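Local atomic coordinates of putative S-adenosylmethionine-dependent methyltransferase (Bacteroides thetaiotaomicron, PDB entry 1WYZ), a protein that probably acts as an S-adenosylmethionine-dependent methyltransferase of the RsmI-like family, its methyl-accepting substrate not being established. Residues His67-Pro70 with Glu71-Ser74; His179-Ile182 with Glu183-Leu186. One frame throughout, in Å; residues are numbered along the deposited sequence.

Contact 1 of 2, residues His67-Pro70 with Glu71-Ser74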
ATOM      1  N   HIS A  67      16.820  16.438  -1.057  1.00 52.31           N
ATOM      2  CA  HIS A  67      17.349  17.647  -0.453  1.00 51.04           C
ATOM      3  C   HIS A  67      16.937  18.894  -1.210  1.00 50.15           C
ATOM      4  O   HIS A  67      17.377  19.996  -0.894  1.00 49.38           O
ATOM      5  CB  HIS A  67      18.868  17.583  -0.344  1.00 59.66           C
ATOM      6  CG  HIS A  67      19.345  16.644   0.714  1.00 60.12           C
ATOM      7  ND1 HIS A  67      19.747  15.356   0.440  1.00 60.25           N
ATOM      8  CD2 HIS A  67      19.443  16.796   2.054  1.00 59.61           C
ATOM      9  CE1 HIS A  67      20.078  14.753   1.568  1.00 60.86           C
ATOM     10  NE2 HIS A  67      19.901  15.605   2.563  1.00 60.13           N
ATOM     11  N   THR A  68      16.089  18.717  -2.215  1.00 56.41           N
ATOM     12  CA  THR A  68      15.611  19.847  -2.985  1.00 55.41           C
ATOM     13  C   THR A  68      15.002  20.837  -1.993  1.00 56.37           C
ATOM     14  O   THR A  68      14.300  20.436  -1.062  1.00 56.80           O
ATOM     15  CB  THR A  68      14.536  19.410  -3.975  1.00 52.25           C
ATOM     16  OG1 THR A  68      14.059  20.553  -4.694  1.00 51.45           O
ATOM     17  CG2 THR A  68      13.370  18.755  -3.234  1.00 52.65           C
ATOM     18  N   SER A  69      15.279  22.122  -2.188  1.00 56.65           N
ATOM     19  CA  SER A  69      14.766  23.161  -1.302  1.00 57.57           C
ATOM     20  C   SER A  69      13.251  23.262  -1.354  1.00 59.20           C
ATOM     21  O   SER A  69      12.648  23.117  -2.419  1.00 58.16           O
ATOM     22  CB  SER A  69      15.361  24.515  -1.681  1.00 52.17           C
ATOM     23  OG  SER A  69      14.817  25.556  -0.882  1.00 52.18           O
ATOM     24  N   PRO A  70      12.612  23.511  -0.200  1.00 65.38           N
ATOM     25  CA  PRO A  70      11.154  23.639  -0.134  1.00 67.72           C
ATOM     26  C   PRO A  70      10.712  24.911  -0.867  1.00 69.63           C
ATOM     27  O   PRO A  70       9.549  25.057  -1.254  1.00 68.62           O
ATOM     28  CB  PRO A  70      10.878  23.688   1.365  1.00 90.65           C
ATOM     29  CG  PRO A  70      12.120  24.306   1.919  1.00 91.41           C
ATOM     30  CD  PRO A  70      13.210  23.612   1.141  1.00 89.63           C
ATOM     31  N   GLU A  71      11.663  25.823  -1.056  1.00 87.46           N
ATOM     32  CA  GLU A  71      11.423  27.073  -1.768  1.00 89.36           C
ATOM     33  C   GLU A  71      11.301  26.775  -3.265  1.00 86.76           C
ATOM     34  O   GLU A  71      10.361  27.225  -3.923  1.00 85.28           O
ATOM     35  CB  GLU A  71      12.583  28.045  -1.521  1.00126.95           C
ATOM     36  CG  GLU A  71      12.661  29.226  -2.492  1.00133.43           C
ATOM     37  CD  GLU A  71      11.440  30.129  -2.443  1.00136.11           C
ATOM     38  OE1 GLU A  71      10.341  29.673  -2.826  1.00136.96           O
ATOM     39  OE2 GLU A  71      11.582  31.296  -2.022  1.00136.71           O
ATOM     40  N   ASP A  72      12.257  26.012  -3.791  1.00 72.21           N
ATOM     41  CA  ASP A  72      12.254  25.646  -5.202  1.00 69.64           C
ATOM     42  C   ASP A  72      11.033  24.790  -5.516  1.00 66.78           C
ATOM     43  O   ASP A  72      10.395  24.969  -6.554  1.00 67.02           O
ATOM     44  CB  ASP A  72      13.533  24.885  -5.558  1.00 81.85           C
ATOM     45  CG  ASP A  72      14.785  25.656  -5.200  1.00 83.78           C
ATOM     46  OD1 ASP A  72      14.867  26.860  -5.546  1.00 84.58           O
ATOM     47  OD2 ASP A  72      15.699  25.064  -4.583  1.00 82.54           O
ATOM     48  N   ILE A  73      10.712  23.859  -4.617  1.00 48.63           N
ATOM     49  CA  ILE A  73       9.549  22.991  -4.797  1.00 43.52           C
ATOM     50  C   ILE A  73       8.329  23.873  -5.031  1.00 41.68           C
ATOM     51  O   ILE A  73       7.521  23.618  -5.931  1.00 41.36           O
ATOM     52  CB  ILE A  73       9.283  22.130  -3.540  1.00 53.11           C
ATOM     53  CG1 ILE A  73      10.394  21.102  -3.358  1.00 51.13           C
ATOM     54  CG2 ILE A  73       7.941  21.413  -3.655  1.00 50.88           C
ATOM     55  CD1 ILE A  73      11.529  21.122  -4.348  1.00 52.86           C
ATOM     56  N   SER A  74       8.207  24.914  -4.210  1.00 65.42           N
ATOM     57  CA  SER A  74       7.094  25.851  -4.313  1.00 63.58           C
ATOM     58  C   SER A  74       7.026  26.422  -5.725  1.00 64.28           C
ATOM     59  O   SER A  74       5.942  26.546  -6.307  1.00 63.96           O
ATOM     60  CB  SER A  74       7.271  26.986  -3.307  1.00 40.14           C
ATOM     61  OG  SER A  74       6.136  27.825  -3.294  1.00 36.81           O
TER
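Ser69 turns its hydroxyl forward over the start of the helix, where OG lies against both the backbone N and CB of Glu71. The first of these approaches is a capping hydrogen bond, Glu71 N to Ser69 OG at 3.2 Å, with an N-H...O angle of 153°. The rotation of the serine about its first bond, chi1 177°, sets OG opposite the backbone N and beside the carbonyl carbon, on the side facing the N-H of Glu71. Ser69 is thus the N-cap of helix 70-81, the segment that carries the chain from strand 62-63 to strand 86-89 of the parallel sheet, and Pro70, which has no N-H to satisfy, takes the first helical position. The carbonyl of Ser69 starts the regular ladder, accepting from Ile73 N at 3.0 Å in a nearly straight bond (165°). With an alanine here in place of Ser69 the hydroxyl is gone, and the N-H of Glu71 would probably be left without its capping acceptor. Asp72 leans back alongside the cap, its OD2 3.8 Å from Ser69 N, too far for the reciprocal bond of a capping box; the carboxylate is nonetheless likely to interact favourably with the helix N-terminus. On the inner side, Ile73 crosses Thr68 at about a right angle, though the terminal methyl of Ile73 is doubtfully placed and the detail of this overlap uncertain. Ile73 is buried and, together with Pro70, packs on Ile107 of helix 100-110, whereas Glu71 sends its poorly ordered carboxylate away from the cap.

Contact 2 of 2, residues His179-Ile182 with Glu183-Leu186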
ATOM      1  N   HIS A 179      21.302 -12.111   0.552  1.00 45.42           N
ATOM      2  CA  HIS A 179      21.657 -13.336   1.235  1.00 45.27           C
ATOM      3  C   HIS A 179      22.252 -13.091   2.616  1.00 42.05           C
ATOM      4  O   HIS A 179      22.085 -13.908   3.521  1.00 38.81           O
ATOM      5  CB  HIS A 179      22.620 -14.161   0.384  1.00112.21           C
ATOM      6  CG  HIS A 179      22.242 -15.607   0.290  1.00117.29           C
ATOM      7  ND1 HIS A 179      21.231 -16.061  -0.532  1.00119.24           N
ATOM      8  CD2 HIS A 179      22.700 -16.694   0.957  1.00119.25           C
ATOM      9  CE1 HIS A 179      21.082 -17.363  -0.366  1.00118.35           C
ATOM     10  NE2 HIS A 179      21.960 -17.772   0.532  1.00118.27           N
ATOM     11  N   LYS A 180      22.945 -11.971   2.788  1.00 47.86           N
ATOM     12  CA  LYS A 180      23.531 -11.677   4.089  1.00 45.72           C
ATOM     13  C   LYS A 180      22.433 -11.349   5.097  1.00 42.57           C
ATOM     14  O   LYS A 180      22.594 -11.565   6.300  1.00 39.86           O
ATOM     15  CB  LYS A 180      24.523 -10.512   3.990  1.00 66.90           C
ATOM     16  CG  LYS A 180      25.284 -10.237   5.292  1.00 69.36           C
ATOM     17  CD  LYS A 180      26.137 -11.430   5.711  1.00 69.90           C
ATOM     18  CE  LYS A 180      26.890 -11.152   7.006  1.00 68.97           C
ATOM     19  NZ  LYS A 180      25.972 -10.998   8.168  1.00 70.97           N
HETATM   20  N   MSE A 181      21.313 -10.834   4.595  1.00 46.98           N
HETATM   21  CA  MSE A 181      20.183 -10.490   5.452  1.00 44.96           C
HETATM   22  C   MSE A 181      19.478 -11.753   5.946  1.00 42.88           C
HETATM   23  O   MSE A 181      19.285 -11.910   7.149  1.00 40.41           O
HETATM   24  CB  MSE A 181      19.190  -9.593   4.709  1.00 56.17           C
HETATM   25  CG  MSE A 181      17.916  -9.282   5.502  1.00 58.88           C
HETATM   26 SE   MSE A 181      18.155  -8.088   7.031  1.00 63.55          SE
HETATM   27  CE  MSE A 181      18.521  -9.361   8.425  1.00 59.81           C
ATOM     28  N   ILE A 182      19.110 -12.659   5.039  1.00 42.08           N
ATOM     29  CA  ILE A 182      18.443 -13.880   5.474  1.00 42.14           C
ATOM     30  C   ILE A 182      19.288 -14.585   6.533  1.00 40.64           C
ATOM     31  O   ILE A 182      18.756 -15.146   7.493  1.00 39.72           O
ATOM     32  CB  ILE A 182      18.141 -14.855   4.287  1.00 86.05           C
ATOM     33  CG1 ILE A 182      19.419 -15.163   3.498  1.00 90.07           C
ATOM     34  CG2 ILE A 182      17.064 -14.264   3.380  1.00 85.72           C
ATOM     35  CD1 ILE A 182      20.252 -16.290   4.073  1.00 65.41           C
ATOM     36  N   GLU A 183      20.606 -14.539   6.367  1.00 38.85           N
ATOM     37  CA  GLU A 183      21.512 -15.155   7.327  1.00 37.41           C
ATOM     38  C   GLU A 183      21.299 -14.460   8.658  1.00 34.56           C
ATOM     39  O   GLU A 183      21.226 -15.112   9.693  1.00 33.67           O
ATOM     40  CB  GLU A 183      22.976 -14.997   6.888  1.00 64.44           C
ATOM     41  CG  GLU A 183      24.003 -15.420   7.939  1.00 67.50           C
ATOM     42  CD  GLU A 183      24.075 -16.931   8.139  1.00 71.08           C
ATOM     43  OE1 GLU A 183      23.058 -17.623   7.885  1.00 69.50           O
ATOM     44  OE2 GLU A 183      25.148 -17.423   8.565  1.00 70.73           O
ATOM     45  N   ASP A 184      21.187 -13.134   8.630  1.00 34.76           N
ATOM     46  CA  ASP A 184      20.973 -12.372   9.861  1.00 34.27           C
ATOM     47  C   ASP A 184      19.618 -12.630  10.535  1.00 33.15           C
ATOM     48  O   ASP A 184      19.538 -12.717  11.769  1.00 30.52           O
ATOM     49  CB  ASP A 184      21.134 -10.868   9.611  1.00 46.28           C
ATOM     50  CG  ASP A 184      22.584 -10.454   9.476  1.00 47.81           C
ATOM     51  OD1 ASP A 184      23.416 -10.945  10.262  1.00 48.20           O
ATOM     52  OD2 ASP A 184      22.889  -9.629   8.589  1.00 48.46           O
ATOM     53  N   ILE A 185      18.564 -12.755   9.732  1.00 34.37           N
ATOM     54  CA  ILE A 185      17.235 -12.995  10.267  1.00 36.34           C
ATOM     55  C   ILE A 185      17.163 -14.318  11.028  1.00 38.68           C
ATOM     56  O   ILE A 185      16.625 -14.378  12.140  1.00 38.10           O
ATOM     57  CB  ILE A 185      16.179 -12.972   9.134  1.00 35.78           C
ATOM     58  CG1 ILE A 185      16.194 -11.594   8.470  1.00 34.19           C
ATOM     59  CG2 ILE A 185      14.784 -13.281   9.690  1.00 34.64           C
ATOM     60  CD1 ILE A 185      15.423 -10.508   9.142  1.00 48.01           C
ATOM     61  N   LEU A 186      17.736 -15.368  10.444  1.00 44.82           N
ATOM     62  CA  LEU A 186      17.714 -16.691  11.059  1.00 46.43           C
ATOM     63  C   LEU A 186      18.700 -16.888  12.208  1.00 46.90           C
ATOM     64  O   LEU A 186      18.609 -17.866  12.958  1.00 46.45           O
ATOM     65  CB  LEU A 186      17.921 -17.761   9.985  1.00 87.18           C
ATOM     66  CG  LEU A 186      19.183 -17.679   9.124  1.00 90.21           C
ATOM     67  CD1 LEU A 186      20.362 -18.294   9.880  1.00 90.80           C
ATOM     68  CD2 LEU A 186      18.942 -18.426   7.809  1.00 91.47           C
TER
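Lys180 and Asp184, one helical turn apart, slant across each other so that the ammonium group meets the carboxylate: NZ lies 3.3 Å from OD1 of Asp184 in a salt bridge, with a second, weak bond from Lys180 NZ to Asp184 OD2 at 3.4 Å. The lysine starts out opposite its backbone N (chi1 -174°), and bends at chi2 and chi4 bring NZ back to the acid. Asp184 OD2 has a second cationic partner in Arg151 of helix 150-165, so two positive charges probably stabilise the carboxylate. The selenomethionine Met181 stands at about a right angle to Asp184 and slants past Ile185; its CE touches Asp184 CB and Ile185 CG1, each at 3.2 Å. Around the helix, the CD1 of Ile182 rests 4.0 Å above the plane of the His179 ring, offset toward its rim, and looser apolar contact follows from Ile182 CD1 to Leu186 CD2 at 4.5 Å. Beneath these side chains the backbone bond from Ile185 N to Met181 O, 2.8 Å long, runs nearly along the C=O axis. Pairing from i to i+4 marks an alpha-helix, and helix 178-188 is amphipathic: Met181 and Ile185 pack on Phe171, while Lys180 is exposed.

Overall arrangement
Contacts 1 and 2 are far apart, with centres about 39 Å from each other and nearest atoms about 24 Å apart, and they follow one another along the chain. They belong to different halves of the molecule: 67-74 begins a helix that joins strands of the parallel sheet, whereas 179-186 lies in a helix joining strands 168-173 and 194-199 of the mixed sheet. Each centre is about 22 Å from the centre of the chain. In related methyltransferases S-adenosylmethionine binds in the cleft between two such domains; neither contact can be tied to that site here, and no other chain of the two-chain assembly touches either one.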